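Local atomic coordinates of cobalamin biosynthesis precorrin-6Y methylase (CbiE) (PDB entry 2BB3), a protein that probably transfers methyl groups from S-adenosylmethionine to a corrin precursor on the pathway to adenosylcobalamin. Residues L130-V135 with E190-R195. Sequence-based numbering, arbitrary orientation.
Sequences LARLKV and EGERIR
The guanidinium of R132 presents its edge to the carboxylate of E192, whose OE2 lies near the guanidinium plane. NH2 of R132 points at OE2 of E192 across 3.2 Å, a salt bridge whose single hydrogen bond bends to 153°. The two flat groups are twisted 49° apart. NH2 comes in on the syn side of OE2 and well out of the carboxylate plane. OE1 of E192 stays 3.8 Å from NH2 and 4.0 Å from NE of R132, too far to make the bridge two-pronged. The side chains arrive from opposite directions: E192 reaches over fully extended, with CG anti to its backbone N (chi1 178°), whereas R132 bends at chi2 as it leaves helix 125-133. At the root of the R132 side chain, CD1 of I194 rests 4.3 Å from CB of R132, and the same isoleucine packs on V182 and L184 of the adjoining strand 180-185. The salt bridge thus joins the last turn of the helix to the loop leading into the edge strand 193-198 of the mixed sheet, on the surface of the methylase fold. E192 OE2 also accepts a hydrogen bond from the backbone N of C188, in the loop next to L187, a residue that binds S-adenosylhomocysteine. With an alanine here, NH2 of R132 would probably be left without this carboxylate and the amide of C188 without this acceptor. One carboxylate oxygen therefore serves both an arginine and a backbone amide, and its negative charge is likely to be steadied by the two donors; the side chain of E192 lies about 7 Å from the bound ligand.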
ATOM      1  N   LEU A 130       7.577   0.497   5.354  1.00 30.61           N
ATOM      2  CA  LEU A 130       7.634  -0.960   5.360  1.00 30.49           C
ATOM      3  C   LEU A 130       8.818  -1.425   4.540  1.00 30.73           C
ATOM      4  O   LEU A 130       9.471  -2.412   4.876  1.00 33.10           O
ATOM      5  CB  LEU A 130       6.338  -1.539   4.796  1.00 29.54           C
ATOM      6  CG  LEU A 130       5.347  -2.196   5.768  1.00 35.52           C
ATOM      7  CD1 LEU A 130       5.593  -1.788   7.217  1.00 33.19           C
ATOM      8  CD2 LEU A 130       3.949  -1.872   5.319  1.00 31.43           C
ATOM      9  N   ALA A 131       9.103  -0.714   3.457  1.00 31.00           N
ATOM     10  CA  ALA A 131      10.239  -1.081   2.624  1.00 32.40           C
ATOM     11  C   ALA A 131      11.557  -0.814   3.338  1.00 32.26           C
ATOM     12  O   ALA A 131      12.504  -1.567   3.169  1.00 31.72           O
ATOM     13  CB  ALA A 131      10.193  -0.340   1.303  1.00 32.91           C
ATOM     14  N   ARG A 132      11.620   0.249   4.135  1.00 35.07           N
ATOM     15  CA  ARG A 132      12.853   0.549   4.880  1.00 37.93           C
ATOM     16  C   ARG A 132      13.109  -0.501   5.958  1.00 37.76           C
ATOM     17  O   ARG A 132      14.242  -0.885   6.193  1.00 37.08           O
ATOM     18  CB  ARG A 132      12.763   1.908   5.593  1.00 39.12           C
ATOM     19  CG  ARG A 132      12.668   3.108   4.688  1.00 42.09           C
ATOM     20  CD  ARG A 132      13.946   3.342   3.896  1.00 45.46           C
ATOM     21  NE  ARG A 132      13.933   4.694   3.361  1.00 46.48           N
ATOM     22  CZ  ARG A 132      13.440   5.036   2.179  1.00 47.04           C
ATOM     23  NH1 ARG A 132      12.924   4.100   1.387  1.00 47.33           N
ATOM     24  NH2 ARG A 132      13.430   6.321   1.810  1.00 42.74           N
ATOM     25  N   LEU A 133      12.031  -0.943   6.601  1.00 35.36           N
ATOM     26  CA  LEU A 133      12.075  -1.909   7.700  1.00 34.14           C
ATOM     27  C   LEU A 133      12.114  -3.367   7.279  1.00 34.76           C
ATOM     28  O   LEU A 133      12.407  -4.231   8.103  1.00 32.27           O
ATOM     29  CB  LEU A 133      10.842  -1.738   8.596  1.00 33.77           C
ATOM     30  CG  LEU A 133      10.604  -0.411   9.316  1.00 32.61           C
ATOM     31  CD1 LEU A 133       9.179  -0.353   9.792  1.00 33.81           C
ATOM     32  CD2 LEU A 133      11.569  -0.300  10.492  1.00 34.04           C
ATOM     33  N   LYS A 134      11.818  -3.643   6.010  1.00 35.74           N
ATOM     34  CA  LYS A 134      11.775  -5.028   5.516  1.00 36.87           C
ATOM     35  C   LYS A 134      10.656  -5.774   6.256  1.00 35.72           C
ATOM     36  O   LYS A 134      10.811  -6.939   6.617  1.00 39.84           O
ATOM     37  CB  LYS A 134      13.113  -5.762   5.762  1.00 38.93           C
ATOM     38  CG  LYS A 134      14.345  -5.075   5.199  1.00 42.30           C
ATOM     39  CD  LYS A 134      14.242  -4.883   3.688  1.00 44.22           C
ATOM     40  CE  LYS A 134      15.493  -4.241   3.134  1.00 48.30           C
ATOM     41  NZ  LYS A 134      16.710  -5.028   3.450  1.00 47.92           N
ATOM     42  N   VAL A 135       9.536  -5.097   6.487  1.00 33.89           N
ATOM     43  CA  VAL A 135       8.405  -5.700   7.187  1.00 30.64           C
ATOM     44  C   VAL A 135       7.195  -5.812   6.263  1.00 29.90           C
ATOM     45  O   VAL A 135       6.918  -4.900   5.489  1.00 30.03           O
ATOM     46  CB  VAL A 135       8.024  -4.868   8.447  1.00 29.12           C
ATOM     47  CG1 VAL A 135       6.737  -5.406   9.063  1.00 24.89           C
ATOM     48  CG2 VAL A 135       9.171  -4.949   9.481  1.00 32.08           C
ATOM     49  N   GLU A 190      13.795  16.185   2.235  0.51 52.85           N
ATOM     50  CA  GLU A 190      15.090  16.725   2.603  0.52 52.90           C
ATOM     51  C   GLU A 190      15.562  16.268   3.981  0.59 50.61           C
ATOM     52  O   GLU A 190      16.686  15.792   4.143  0.65 49.04           O
ATOM     53  CB  GLU A 190      15.024  18.258   2.587  0.44 57.69           C
ATOM     54  CG  GLU A 190      14.105  18.847   3.659  0.38 61.36           C
ATOM     55  CD  GLU A 190      14.857  19.322   4.894  0.58 62.14           C
ATOM     56  OE1 GLU A 190      14.216  19.507   5.947  0.54 63.22           O
ATOM     57  OE2 GLU A 190      16.084  19.527   4.808  0.30 64.71           O
ATOM     58  N   GLY A 191      14.675  16.387   4.964  1.00 47.41           N
ATOM     59  CA  GLY A 191      15.054  16.071   6.324  1.00 43.33           C
ATOM     60  C   GLY A 191      14.753  14.671   6.813  1.00 41.75           C
ATOM     61  O   GLY A 191      14.516  14.483   8.002  1.00 40.34           O
ATOM     62  N   GLU A 192      14.773  13.696   5.914  1.00 38.60           N
ATOM     63  CA  GLU A 192      14.501  12.313   6.282  1.00 38.60           C
ATOM     64  C   GLU A 192      15.408  11.795   7.394  1.00 37.78           C
ATOM     65  O   GLU A 192      16.625  11.917   7.318  1.00 37.28           O
ATOM     66  CB  GLU A 192      14.657  11.397   5.057  1.00 39.81           C
ATOM     67  CG  GLU A 192      14.442   9.926   5.390  1.00 44.72           C
ATOM     68  CD  GLU A 192      14.692   9.009   4.210  1.00 45.36           C
ATOM     69  OE1 GLU A 192      15.614   8.174   4.300  1.00 49.11           O
ATOM     70  OE2 GLU A 192      13.978   9.116   3.187  1.00 48.10           O
ATOM     71  N   ARG A 193      14.807  11.207   8.418  1.00 38.29           N
ATOM     72  CA  ARG A 193      15.543  10.652   9.547  1.00 37.53           C
ATOM     73  C   ARG A 193      14.888   9.390  10.064  1.00 36.19           C
ATOM     74  O   ARG A 193      13.668   9.285  10.086  1.00 36.39           O
ATOM     75  CB  ARG A 193      15.556  11.609  10.741  1.00 40.02           C
ATOM     76  CG  ARG A 193      16.385  12.843  10.635  1.00 45.72           C
ATOM     77  CD  ARG A 193      16.431  13.515  12.020  1.00 44.56           C
ATOM     78  NE  ARG A 193      15.087  13.788  12.525  1.00 50.40           N
ATOM     79  CZ  ARG A 193      14.314  14.793  12.117  1.00 52.24           C
ATOM     80  NH1 ARG A 193      13.098  14.943  12.631  1.00 54.00           N
ATOM     81  NH2 ARG A 193      14.760  15.667  11.222  1.00 50.84           N
ATOM     82  N   ILE A 194      15.697   8.435  10.503  1.00 34.61           N
ATOM     83  CA  ILE A 194      15.151   7.236  11.110  1.00 35.86           C
ATOM     84  C   ILE A 194      15.791   7.196  12.498  1.00 37.53           C
ATOM     85  O   ILE A 194      17.005   7.211  12.618  1.00 36.95           O
ATOM     86  CB  ILE A 194      15.484   5.951  10.300  1.00 35.23           C
ATOM     87  CG1 ILE A 194      14.794   5.991   8.926  1.00 34.48           C
ATOM     88  CG2 ILE A 194      15.011   4.721  11.075  1.00 33.44           C
ATOM     89  CD1 ILE A 194      14.939   4.670   8.142  1.00 36.45           C
ATOM     90  N   ARG A 195      14.976   7.182  13.545  1.00 39.28           N
ATOM     91  CA  ARG A 195      15.511   7.183  14.900  1.00 42.18           C
ATOM     92  C   ARG A 195      14.968   6.013  15.693  1.00 42.88           C
ATOM     93  O   ARG A 195      13.906   5.477  15.369  1.00 44.78           O
ATOM     94  CB  ARG A 195      15.151   8.499  15.610  1.00 43.90           C
ATOM     95  CG  ARG A 195      15.584   9.759  14.846  1.00 46.13           C
ATOM     96  CD  ARG A 195      14.609  10.921  15.119  1.00 44.57           C
ATOM     97  NE  ARG A 195      14.656  11.280  16.521  1.00 40.35           N
ATOM     98  CZ  ARG A 195      13.761  12.020  17.153  1.00 41.61           C
ATOM     99  NH1 ARG A 195      12.695  12.523  16.525  1.00 36.54           N
ATOM    100  NH2 ARG A 195      13.935  12.228  18.444  1.00 41.49           N
TER